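Local coordinates for 6-phosphogluconate dehydrogenase (Pseudomonas syringae, PDB 5U5G), which probably catalyses an NADP-dependent redox step on (2-oxopropyl)phosphonic acid late in fosfomycin biosynthesis, and belongs to the 6-phosphogluconate dehydrogenase family, at residues L10-R19 and K37-G45; L135-Y146 and A158-A169. All coordinates share one frame; numbering follows the deposited sequence.

Contact 1: residues L10-R19 and K37-G45. With NAP (NADP nicotinamide-adenine-dinucleotide phosphate), chain E.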
loop_
_atom_site.group_PDB
_atom_site.type_symbol
_atom_site.label_atom_id
_atom_site.label_comp_id
_atom_site.label_asym_id
_atom_site.label_seq_id
_atom_site.Cartn_x
_atom_site.Cartn_y
_atom_site.Cartn_z
ATOM N N LEU A 10 10.501 -21.112 17.317
ATOM C CA LEU A 10 9.721 -21.837 16.337
ATOM C C LEU A 10 8.287 -21.346 16.402
ATOM O O LEU A 10 7.349 -22.139 16.524
ATOM C CB LEU A 10 9.826 -23.343 16.587
ATOM C CG LEU A 10 11.269 -23.876 16.526
ATOM C CD1 LEU A 10 11.345 -25.373 16.849
ATOM C CD2 LEU A 10 11.944 -23.586 15.177
ATOM N N GLY A 11 8.115 -20.036 16.365
ATOM C CA GLY A 11 6.802 -19.453 16.218
ATOM C C GLY A 11 6.379 -19.512 14.767
ATOM O O GLY A 11 6.931 -20.260 13.956
ATOM N N ARG A 12 5.379 -18.692 14.440
ATOM C CA ARG A 12 4.832 -18.686 13.090
ATOM C C ARG A 12 5.921 -18.442 12.055
ATOM O O ARG A 12 6.066 -19.210 11.095
ATOM C CB ARG A 12 3.735 -17.621 12.982
ATOM C CG ARG A 12 2.418 -17.993 13.675
ATOM C CD ARG A 12 1.762 -16.712 14.206
ATOM N NE ARG A 12 0.314 -16.796 14.359
ATOM C CZ ARG A 12 -0.343 -16.712 15.514
ATOM N NH1 ARG A 12 0.313 -16.534 16.662
ATOM N NH2 ARG A 12 -1.671 -16.795 15.514
ATOM N N MET A 13 6.671 -17.355 12.215
ATOM C CA MET A 13 7.706 -17.017 11.240
ATOM C C MET A 13 8.896 -17.964 11.347
ATOM O O MET A 13 9.456 -18.380 10.326
ATOM C CB MET A 13 8.162 -15.568 11.442
ATOM C CG MET A 13 9.280 -15.120 10.486
ATOM S SD MET A 13 8.708 -15.117 8.766
ATOM C CE MET A 13 7.281 -14.102 8.941
ATOM N N GLY A 14 9.300 -18.310 12.573
ATOM C CA GLY A 14 10.449 -19.199 12.738
ATOM C C GLY A 14 10.243 -20.556 12.080
ATOM O O GLY A 14 11.094 -21.033 11.323
ATOM N N GLN A 15 9.099 -21.191 12.357
ATOM C CA GLN A 15 8.741 -22.442 11.689
ATOM C C GLN A 15 8.818 -22.319 10.169
ATOM O O GLN A 15 9.354 -23.200 9.491
ATOM C CB GLN A 15 7.328 -22.872 12.100
ATOM C CG GLN A 15 7.230 -23.496 13.494
ATOM C CD GLN A 15 5.807 -23.955 13.818
ATOM O OE1 GLN A 15 5.240 -24.788 13.100
ATOM N NE2 GLN A 15 5.212 -23.386 14.882
ATOM N N ALA A 16 8.263 -21.238 9.614
ATOM C CA ALA A 16 8.228 -21.100 8.158
ATOM C C ALA A 16 9.631 -20.936 7.577
ATOM O O ALA A 16 9.963 -21.550 6.557
ATOM C CB ALA A 16 7.338 -19.924 7.757
ATOM N N ILE A 17 10.472 -20.114 8.206
ATOM C CA ILE A 17 11.845 -19.983 7.736
ATOM C C ILE A 17 12.587 -21.315 7.865
ATOM O O ILE A 17 13.340 -21.710 6.964
ATOM C CB ILE A 17 12.558 -18.835 8.482
ATOM C CG1 ILE A 17 11.846 -17.510 8.162
ATOM C CG2 ILE A 17 14.053 -18.798 8.142
ATOM C CD1 ILE A 17 12.478 -16.280 8.763
ATOM N N CYS A 18 12.380 -22.037 8.976
ATOM C CA CYS A 18 12.990 -23.359 9.116
ATOM C C CYS A 18 12.563 -24.306 8.001
ATOM O O CYS A 18 13.399 -25.033 7.449
ATOM C CB CYS A 18 12.645 -23.977 10.469
ATOM S SG CYS A 18 13.690 -23.405 11.783
ATOM N N ARG A 19 11.267 -24.336 7.672
ATOM C CA ARG A 19 10.819 -25.201 6.584
ATOM C C ARG A 19 11.535 -24.866 5.283
ATOM O O ARG A 19 11.937 -25.766 4.537
ATOM C CB ARG A 19 9.300 -25.102 6.400
ATOM C CG ARG A 19 8.537 -26.141 7.201
ATOM C CD ARG A 19 7.387 -25.514 7.934
ATOM N NE ARG A 19 6.192 -25.426 7.096
ATOM C CZ ARG A 19 5.184 -24.591 7.343
ATOM N NH1 ARG A 19 5.253 -23.761 8.385
ATOM N NH2 ARG A 19 4.123 -24.560 6.540
ATOM N N LYS A 37 6.229 -27.362 19.039
ATOM C CA LYS A 37 6.325 -26.627 17.780
ATOM C C LYS A 37 7.489 -27.095 16.917
ATOM O O LYS A 37 7.581 -26.683 15.757
ATOM C CB LYS A 37 6.429 -25.123 18.062
ATOM C CG LYS A 37 5.150 -24.563 18.694
ATOM C CD LYS A 37 5.150 -23.046 18.771
ATOM C CE LYS A 37 4.241 -22.540 19.900
ATOM N NZ LYS A 37 4.334 -21.054 20.065
ATOM N N ALA A 38 8.373 -27.936 17.448
ATOM C CA ALA A 38 9.425 -28.556 16.658
ATOM C C ALA A 38 8.999 -29.869 16.010
ATOM O O ALA A 38 9.720 -30.373 15.146
ATOM C CB ALA A 38 10.655 -28.815 17.527
ATOM N N ASP A 39 7.847 -30.427 16.391
ATOM C CA ASP A 39 7.522 -31.801 16.008
ATOM C C ASP A 39 7.455 -31.964 14.494
ATOM O O ASP A 39 8.039 -32.901 13.932
ATOM C CB ASP A 39 6.203 -32.234 16.652
ATOM C CG ASP A 39 6.348 -32.594 18.134
ATOM O OD1 ASP A 39 7.457 -32.934 18.602
ATOM O OD2 ASP A 39 5.322 -32.554 18.831
ATOM N N ASP A 40 6.728 -31.078 13.810
ATOM C CA ASP A 40 6.635 -31.198 12.356
ATOM C C ASP A 40 7.984 -30.973 11.684
ATOM O O ASP A 40 8.323 -31.670 10.722
ATOM C CB ASP A 40 5.601 -30.227 11.796
ATOM C CG ASP A 40 4.209 -30.498 12.324
ATOM O OD1 ASP A 40 3.502 -29.521 12.650
ATOM O OD2 ASP A 40 3.825 -31.689 12.428
ATOM N N LEU A 41 8.759 -29.993 12.168
ATOM C CA LEU A 41 10.105 -29.769 11.639
ATOM C C LEU A 41 10.986 -30.999 11.821
ATOM O O LEU A 41 11.743 -31.368 10.918
ATOM C CB LEU A 41 10.738 -28.556 12.318
ATOM C CG LEU A 41 10.042 -27.234 11.981
ATOM C CD1 LEU A 41 10.658 -26.073 12.742
ATOM C CD2 LEU A 41 10.118 -26.986 10.488
ATOM N N ILE A 42 10.892 -31.650 12.982
ATOM C CA ILE A 42 11.674 -32.862 13.228
ATOM C C ILE A 42 11.271 -33.962 12.254
ATOM O O ILE A 42 12.119 -34.617 11.639
ATOM C CB ILE A 42 11.513 -33.312 14.692
ATOM C CG1 ILE A 42 12.149 -32.277 15.624
ATOM C CG2 ILE A 42 12.127 -34.731 14.914
ATOM C CD1 ILE A 42 11.768 -32.440 17.084
ATOM N N ARG A 43 9.962 -34.176 12.101
ATOM C CA ARG A 43 9.463 -35.119 11.108
ATOM C C ARG A 43 10.038 -34.831 9.724
ATOM O O ARG A 43 10.265 -35.756 8.938
ATOM C CB ARG A 43 7.934 -35.065 11.092
ATOM C CG ARG A 43 7.277 -35.876 10.023
ATOM C CD ARG A 43 5.775 -35.958 10.258
ATOM N NE ARG A 43 5.180 -34.654 10.537
ATOM C CZ ARG A 43 4.830 -33.754 9.617
ATOM N NH1 ARG A 43 5.010 -33.993 8.320
ATOM N NH2 ARG A 43 4.298 -32.598 10.000
ATOM N N GLN A 44 10.326 -33.568 9.425
ATOM C CA GLN A 44 10.836 -33.191 8.115
ATOM C C GLN A 44 12.356 -33.067 8.068
ATOM O O GLN A 44 12.888 -32.514 7.103
ATOM C CB GLN A 44 10.183 -31.892 7.668
ATOM C CG GLN A 44 8.679 -32.018 7.501
ATOM C CD GLN A 44 7.997 -30.662 7.431
ATOM O OE1 GLN A 44 8.510 -29.676 7.949
ATOM N NE2 GLN A 44 6.852 -30.607 6.782
ATOM N N GLY A 45 13.066 -33.571 9.073
ATOM C CA GLY A 45 14.515 -33.643 9.020
ATOM C C GLY A 45 15.275 -32.753 9.986
ATOM O O GLY A 45 16.502 -32.895 10.078
HETATM P PA NAP E . 4.991 -16.071 17.585
HETATM O O1A NAP E . 4.198 -15.460 18.680
HETATM O O2A NAP E . 4.327 -16.904 16.517
HETATM O O5B NAP E . 6.237 -16.962 18.225
HETATM C C5B NAP E . 6.897 -16.148 19.164
HETATM C C4B NAP E . 8.227 -16.855 19.500
HETATM O O4B NAP E . 8.920 -16.186 20.553
HETATM C C3B NAP E . 7.936 -18.338 19.930
HETATM O O3B NAP E . 8.998 -19.145 19.522
HETATM C C2B NAP E . 7.991 -18.202 21.464
HETATM O O2B NAP E . 8.368 -19.309 22.125
HETATM C C1B NAP E . 9.170 -17.153 21.557
HETATM N N9A NAP E . 9.138 -16.536 22.869
HETATM C C8A NAP E . 8.327 -15.484 23.340
HETATM N N7A NAP E . 8.550 -15.188 24.650
HETATM C C5A NAP E . 9.543 -16.102 25.029
HETATM C C6A NAP E . 10.208 -16.326 26.247
HETATM N N6A NAP E . 9.926 -15.564 27.354
HETATM N N1A NAP E . 11.146 -17.299 26.373
HETATM C C2A NAP E . 11.396 -18.033 25.244
HETATM N N3A NAP E . 10.856 -17.936 24.021
HETATM C C4A NAP E . 9.915 -16.947 23.935
HETATM O O3 NAP E . 5.619 -14.690 16.954
HETATM P PN NAP E . 5.953 -14.758 15.390
HETATM O O1N NAP E . 6.748 -15.944 15.008
HETATM O O2N NAP E . 4.865 -14.170 14.519
HETATM O O5D NAP E . 7.117 -13.465 15.252
HETATM C C5D NAP E . 8.349 -13.838 15.684
HETATM C C4D NAP E . 9.294 -12.708 15.321
HETATM O O4D NAP E . 9.268 -12.485 13.888
HETATM C C3D NAP E . 8.788 -11.366 15.998
HETATM O O3D NAP E . 9.904 -10.619 16.392
HETATM C C2D NAP E . 8.041 -10.678 14.877
HETATM O O2D NAP E . 8.066 -9.277 14.967
HETATM C C1D NAP E . 8.910 -11.127 13.658
HETATM N N1N NAP E . 8.155 -11.079 12.422
HETATM C C2N NAP E . 6.935 -11.788 12.260
HETATM C C3N NAP E . 6.311 -11.764 11.030
HETATM C C7N NAP E . 5.068 -12.509 10.815
HETATM O O7N NAP E . 4.499 -12.552 9.722
HETATM N N7N NAP E . 4.521 -13.244 11.852
HETATM C C4N NAP E . 6.903 -11.040 9.849
HETATM C C5N NAP E . 8.149 -10.331 10.143
HETATM C C6N NAP E . 8.704 -10.352 11.354
HETATM P P2B NAP E . 7.002 -20.495 22.503
HETATM O O1X NAP E . 6.821 -21.070 21.132
HETATM O O2X NAP E . 7.644 -21.403 23.555
HETATM O O3X NAP E . 5.956 -19.520 22.988
#
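Leu-10 touches Lys-37, Ala-38 and Leu-41 where helices 12-19 and 39-43 run almost parallel, their axes 10.6 Å apart and inclined at 4°. Leu-41 reaches across this gap with its two methyls divided: CD1 meets Leu-10 CD2 and, at 3.7 Å, Cys-18 CB, while CD2 lies against the CG methylene of Arg-19, whose chain crosses it at about a right angle. Leu-10 CD1 rests on Ala-38 CB at 3.6 Å. With CG beside its own backbone N and the chain extended beyond it, Lys-37 passes over the Leu-10 carbonyl, and its NZ hydrogen-bonds O1X of the 2'-phosphate of NADP at 2.7 Å, a contact that probably favours NADP over NAD, which lacks this phosphate. Gln-15 crosses Lys-37 at about a right angle and gives its NE2 to Leu-10 O (3.0 Å), from above the carbonyl plane, tying its amide to the loop before its own helix. In this Rossmann-type glycine-rich turn, Gly-11, with no side chain, lets its CA come within 3.2 Å of O5B of NADP. The first turn of helix 12-19 then grips the pyrophosphate: the Arg-12 N-H is directed almost straight (178°) at NADP O2A, 2.9 Å from N, and Met-13 N bonds O1N. Strand 5-8 packs on Ile-17 and Cys-18, helix 126-131 on Met-13, Ala-16 and Arg-19, and strand 47-48 on Ala-38 and Ile-42.

Contact 2: residues L135-Y146 and A158-A169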
loop_
_atom_site.group_PDB
_atom_site.type_symbol
_atom_site.label_atom_id
_atom_site.label_comp_id
_atom_site.label_asym_id
_atom_site.label_seq_id
_atom_site.Cartn_x
_atom_site.Cartn_y
_atom_site.Cartn_z
ATOM N N LEU A 135 11.343 -13.436 1.234
ATOM C CA LEU A 135 11.327 -12.380 2.246
ATOM C C LEU A 135 12.233 -11.226 1.834
ATOM O O LEU A 135 13.178 -11.388 1.058
ATOM C CB LEU A 135 11.777 -12.904 3.612
ATOM C CG LEU A 135 10.804 -13.840 4.335
ATOM C CD1 LEU A 135 11.415 -14.369 5.635
ATOM C CD2 LEU A 135 9.460 -13.159 4.579
ATOM N N SER A 136 11.924 -10.041 2.351
ATOM C CA SER A 136 12.860 -8.925 2.319
ATOM C C SER A 136 13.575 -8.845 3.659
ATOM O O SER A 136 12.940 -8.918 4.714
ATOM C CB SER A 136 12.154 -7.595 2.041
ATOM O OG SER A 136 11.424 -7.649 0.837
ATOM N N ALA A 137 14.886 -8.680 3.619
ATOM C CA ALA A 137 15.683 -8.515 4.825
ATOM C C ALA A 137 16.288 -7.115 4.862
ATOM O O ALA A 137 16.599 -6.524 3.821
ATOM C CB ALA A 137 16.790 -9.579 4.910
ATOM N N ILE A 138 16.407 -6.577 6.077
ATOM C CA ILE A 138 17.161 -5.359 6.366
ATOM C C ILE A 138 18.259 -5.747 7.345
ATOM O O ILE A 138 17.978 -6.366 8.374
ATOM C CB ILE A 138 16.268 -4.260 6.971
ATOM C CG1 ILE A 138 14.888 -4.262 6.307
ATOM C CG2 ILE A 138 16.974 -2.897 6.896
ATOM C CD1 ILE A 138 13.797 -3.633 7.167
ATOM N N VAL A 139 19.503 -5.412 7.028
ATOM C CA VAL A 139 20.642 -6.040 7.692
ATOM C C VAL A 139 21.599 -4.980 8.208
ATOM O O VAL A 139 22.077 -4.139 7.434
ATOM C CB VAL A 139 21.393 -7.007 6.754
ATOM C CG1 VAL A 139 22.525 -7.699 7.504
ATOM C CG2 VAL A 139 20.442 -8.024 6.153
ATOM N N SER A 140 21.906 -5.045 9.505
ATOM C CA SER A 140 22.952 -4.236 10.108
ATOM C C SER A 140 23.996 -5.146 10.744
ATOM O O SER A 140 23.681 -6.239 11.229
ATOM C CB SER A 140 22.402 -3.289 11.178
ATOM O OG SER A 140 21.528 -2.330 10.630
ATOM N N GLY A 141 25.233 -4.671 10.767
ATOM C CA GLY A 141 26.325 -5.438 11.319
ATOM C C GLY A 141 27.575 -5.360 10.463
ATOM O O GLY A 141 27.613 -4.652 9.449
ATOM N N ARG A 142 28.617 -6.142 10.863
ATOM C CA ARG A 142 29.914 -5.957 10.246
ATOM C C ARG A 142 29.990 -6.692 8.911
ATOM O O ARG A 142 29.355 -7.738 8.729
ATOM C CB ARG A 142 31.007 -6.447 11.181
ATOM C CG ARG A 142 30.959 -5.769 12.536
ATOM C CD ARG A 142 32.362 -5.608 13.119
ATOM N NE ARG A 142 33.171 -6.750 12.753
ATOM C CZ ARG A 142 34.493 -6.780 12.889
ATOM N NH1 ARG A 142 35.138 -5.729 13.398
ATOM N NH2 ARG A 142 35.186 -7.857 12.526
ATOM N N PRO A 143 30.750 -6.133 7.961
ATOM C CA PRO A 143 30.694 -6.642 6.582
ATOM C C PRO A 143 31.250 -8.048 6.396
ATOM O O PRO A 143 30.762 -8.775 5.519
ATOM C CB PRO A 143 31.503 -5.594 5.794
ATOM C CG PRO A 143 32.356 -4.927 6.807
ATOM C CD PRO A 143 31.534 -4.890 8.058
ATOM N N GLU A 144 32.244 -8.478 7.168
ATOM C CA GLU A 144 32.729 -9.836 6.940
ATOM C C GLU A 144 31.700 -10.875 7.390
ATOM O O GLU A 144 31.410 -11.827 6.657
ATOM C CB GLU A 144 34.074 -10.060 7.631
ATOM C CG GLU A 144 34.643 -11.434 7.297
ATOM C CD GLU A 144 35.750 -11.909 8.239
ATOM O OE1 GLU A 144 35.775 -11.501 9.422
ATOM O OE2 GLU A 144 36.567 -12.725 7.772
ATOM N N ALA A 145 31.128 -10.702 8.581
ATOM C CA ALA A 145 30.066 -11.600 9.027
ATOM C C ALA A 145 28.873 -11.560 8.082
ATOM O O ALA A 145 28.296 -12.604 7.758
ATOM C CB ALA A 145 29.633 -11.243 10.448
ATOM N N TYR A 146 28.487 -10.367 7.628
ATOM C CA TYR A 146 27.411 -10.267 6.648
ATOM C C TYR A 146 27.731 -11.088 5.407
ATOM O O TYR A 146 26.914 -11.898 4.956
ATOM C CB TYR A 146 27.168 -8.802 6.279
ATOM C CG TYR A 146 26.197 -8.607 5.135
ATOM C CD1 TYR A 146 24.912 -9.127 5.195
ATOM C CD2 TYR A 146 26.563 -7.892 3.999
ATOM C CE1 TYR A 146 24.019 -8.949 4.158
ATOM C CE2 TYR A 146 25.675 -7.705 2.959
ATOM C CZ TYR A 146 24.406 -8.240 3.044
ATOM O OH TYR A 146 23.510 -8.066 2.021
ATOM N N ALA A 158 14.371 -12.705 -1.026
ATOM C CA ALA A 158 14.549 -12.168 -2.370
ATOM C C ALA A 158 15.327 -10.854 -2.354
ATOM O O ALA A 158 16.279 -10.681 -3.122
ATOM C CB ALA A 158 13.192 -11.966 -3.052
ATOM N N THR A 159 14.934 -9.919 -1.499
ATOM C CA THR A 159 15.604 -8.634 -1.376
ATOM C C THR A 159 16.321 -8.556 -0.039
ATOM O O THR A 159 15.776 -8.970 0.988
ATOM C CB THR A 159 14.609 -7.479 -1.492
ATOM O OG1 THR A 159 13.728 -7.733 -2.584
ATOM C CG2 THR A 159 15.351 -6.167 -1.747
ATOM N N VAL A 160 17.544 -8.030 -0.057
ATOM C CA VAL A 160 18.342 -7.839 1.150
ATOM C C VAL A 160 18.955 -6.441 1.096
ATOM O O VAL A 160 19.739 -6.142 0.189
ATOM C CB VAL A 160 19.439 -8.914 1.292
ATOM C CG1 VAL A 160 20.276 -8.671 2.536
ATOM C CG2 VAL A 160 18.832 -10.315 1.335
ATOM N N THR A 161 18.601 -5.585 2.063
ATOM C CA THR A 161 19.118 -4.215 2.135
ATOM C C THR A 161 20.136 -4.129 3.271
ATOM O O THR A 161 19.771 -4.204 4.450
ATOM C CB THR A 161 17.991 -3.194 2.336
ATOM O OG1 THR A 161 17.038 -3.297 1.271
ATOM C CG2 THR A 161 18.544 -1.772 2.347
ATOM N N TYR A 162 21.409 -3.953 2.921
ATOM C CA TYR A 162 22.484 -3.876 3.903
ATOM C C TYR A 162 22.657 -2.429 4.359
ATOM O O TYR A 162 23.011 -1.559 3.556
ATOM C CB TYR A 162 23.780 -4.417 3.299
ATOM C CG TYR A 162 24.955 -4.464 4.239
ATOM C CD1 TYR A 162 24.802 -4.879 5.553
ATOM C CD2 TYR A 162 26.239 -4.138 3.795
ATOM C CE1 TYR A 162 25.891 -4.942 6.415
ATOM C CE2 TYR A 162 27.332 -4.203 4.649
ATOM C CZ TYR A 162 27.149 -4.604 5.956
ATOM O OH TYR A 162 28.219 -4.662 6.816
ATOM N N VAL A 163 22.394 -2.174 5.638
ATOM C CA VAL A 163 22.595 -0.858 6.239
ATOM C C VAL A 163 23.467 -1.049 7.482
ATOM O O VAL A 163 22.951 -1.264 8.591
ATOM C CB VAL A 163 21.249 -0.172 6.538
ATOM C CG1 VAL A 163 20.654 0.411 5.248
ATOM C CG2 VAL A 163 20.243 -1.174 7.180
ATOM N N PRO A 164 24.794 -0.932 7.344
ATOM C CA PRO A 164 25.711 -1.523 8.342
ATOM C C PRO A 164 25.547 -1.012 9.763
ATOM O O PRO A 164 25.750 -1.787 10.706
ATOM C CB PRO A 164 27.104 -1.161 7.792
ATOM C CG PRO A 164 26.908 -0.884 6.348
ATOM C CD PRO A 164 25.508 -0.355 6.192
ATOM N N GLU A 165 25.208 0.261 9.941
ATOM C CA GLU A 165 25.194 0.865 11.270
ATOM C C GLU A 165 24.299 0.081 12.225
ATOM O O GLU A 165 23.118 -0.138 11.921
ATOM C CB GLU A 165 24.710 2.310 11.181
ATOM C CG GLU A 165 24.571 3.000 12.529
ATOM C CD GLU A 165 23.942 4.391 12.425
ATOM O OE1 GLU A 165 23.123 4.617 11.506
ATOM O OE2 GLU A 165 24.276 5.265 13.257
ATOM N N PRO A 166 24.811 -0.337 13.386
ATOM C CA PRO A 166 23.978 -1.075 14.349
ATOM C C PRO A 166 22.716 -0.312 14.722
ATOM O O PRO A 166 22.733 0.903 14.936
ATOM C CB PRO A 166 24.902 -1.241 15.560
ATOM C CG PRO A 166 26.295 -1.201 14.983
ATOM C CD PRO A 166 26.217 -0.233 13.819
ATOM N N GLY A 167 21.609 -1.045 14.813
ATOM C CA GLY A 167 20.337 -0.454 15.145
ATOM C C GLY A 167 19.582 0.123 13.969
ATOM O O GLY A 167 18.378 0.367 14.092
ATOM N N LYS A 168 20.248 0.326 12.825
ATOM C CA LYS A 168 19.591 0.984 11.695
ATOM C C LYS A 168 18.547 0.076 11.056
ATOM O O LYS A 168 17.478 0.546 10.650
ATOM C CB LYS A 168 20.619 1.424 10.653
ATOM C CG LYS A 168 19.995 2.180 9.473
ATOM C CD LYS A 168 21.048 2.927 8.637
ATOM C CE LYS A 168 20.382 3.743 7.553
ATOM N NZ LYS A 168 21.352 4.478 6.716
ATOM N N ALA A 169 18.845 -1.222 10.939
ATOM C CA ALA A 169 17.866 -2.144 10.378
ATOM C C ALA A 169 16.588 -2.153 11.205
ATOM O O ALA A 169 15.483 -2.150 10.648
ATOM C CB ALA A 169 18.457 -3.554 10.276
HETATM O O HOH W 1 14.709 -4.683 2.537
#
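Ser-140 OG is gripped by the loop and helix start that follow strand 159-162: Ala-169 N donates to it at 2.9 Å, and the carbonyls Val-163 O (2.7 Å) and Glu-165 O (3.0 Å) both lie within reach of its single proton. OG sits beside the serine's own backbone N (chi1 -65°), which directs it into this pocket of main-chain groups. Next to it, Gly-141 N bonds Pro-164 O. The carbonyl of Gly-141 takes the hydroxyl of Tyr-162 at 2.7 Å, arriving tilted from the carbonyl plane, and so fixes the outer end of that ring. Strands 135-139 and 159-162 run parallel, joined by helix 143-156 as a beta-alpha-beta unit at the end of the sheet, with backbone bonds zigzagging from Ala-137 N to Thr-159 O through to Val-163 N on Val-139 O. On the face bearing Val-139 and Val-160, Tyr-146 comes down from the helix to stack face to face on Tyr-162, centroids 4.1 Å apart and planes at 14°; Pro-164 CG lies over the opposite face of the Tyr-162 ring, toward its rim. Val-160 CG1 lies at the edge of the Tyr-146 ring and 3.7 Å from Val-139 CG2. Ile-138, on the other face, sets CG2 against Val-163 CG2 and Ala-169 CB, while Val-207 of the second subunit packs on the same isoleucine. A water donates to Ala-137 O at 2.9 Å and also hydrogen-bonds Thr-161 OG1.

Contact 1 and contact 2 lie in series along the chain, their centres about 24 Å apart, at different parts of one mixed sheet in the NADP-binding domain. Contact 1 lies toward the end of the sheet carrying strand 47-48; contact 2 contains strand 157-162, the outermost at the other end within the chain, next to the second subunit. They nevertheless touch through Leu-135: its CD1 lies 3.8 Å from Ile-17 CD1 and 4.2 Å from Met-13 SD. That meeting point lies near the probable reaction centre, since the Leu-135 side chain is about 5 Å from the bound (2-oxopropyl)phosphonic acid and about 6 Å from NADP, while the Met-13 CE methyl lies against the nicotinamide ring.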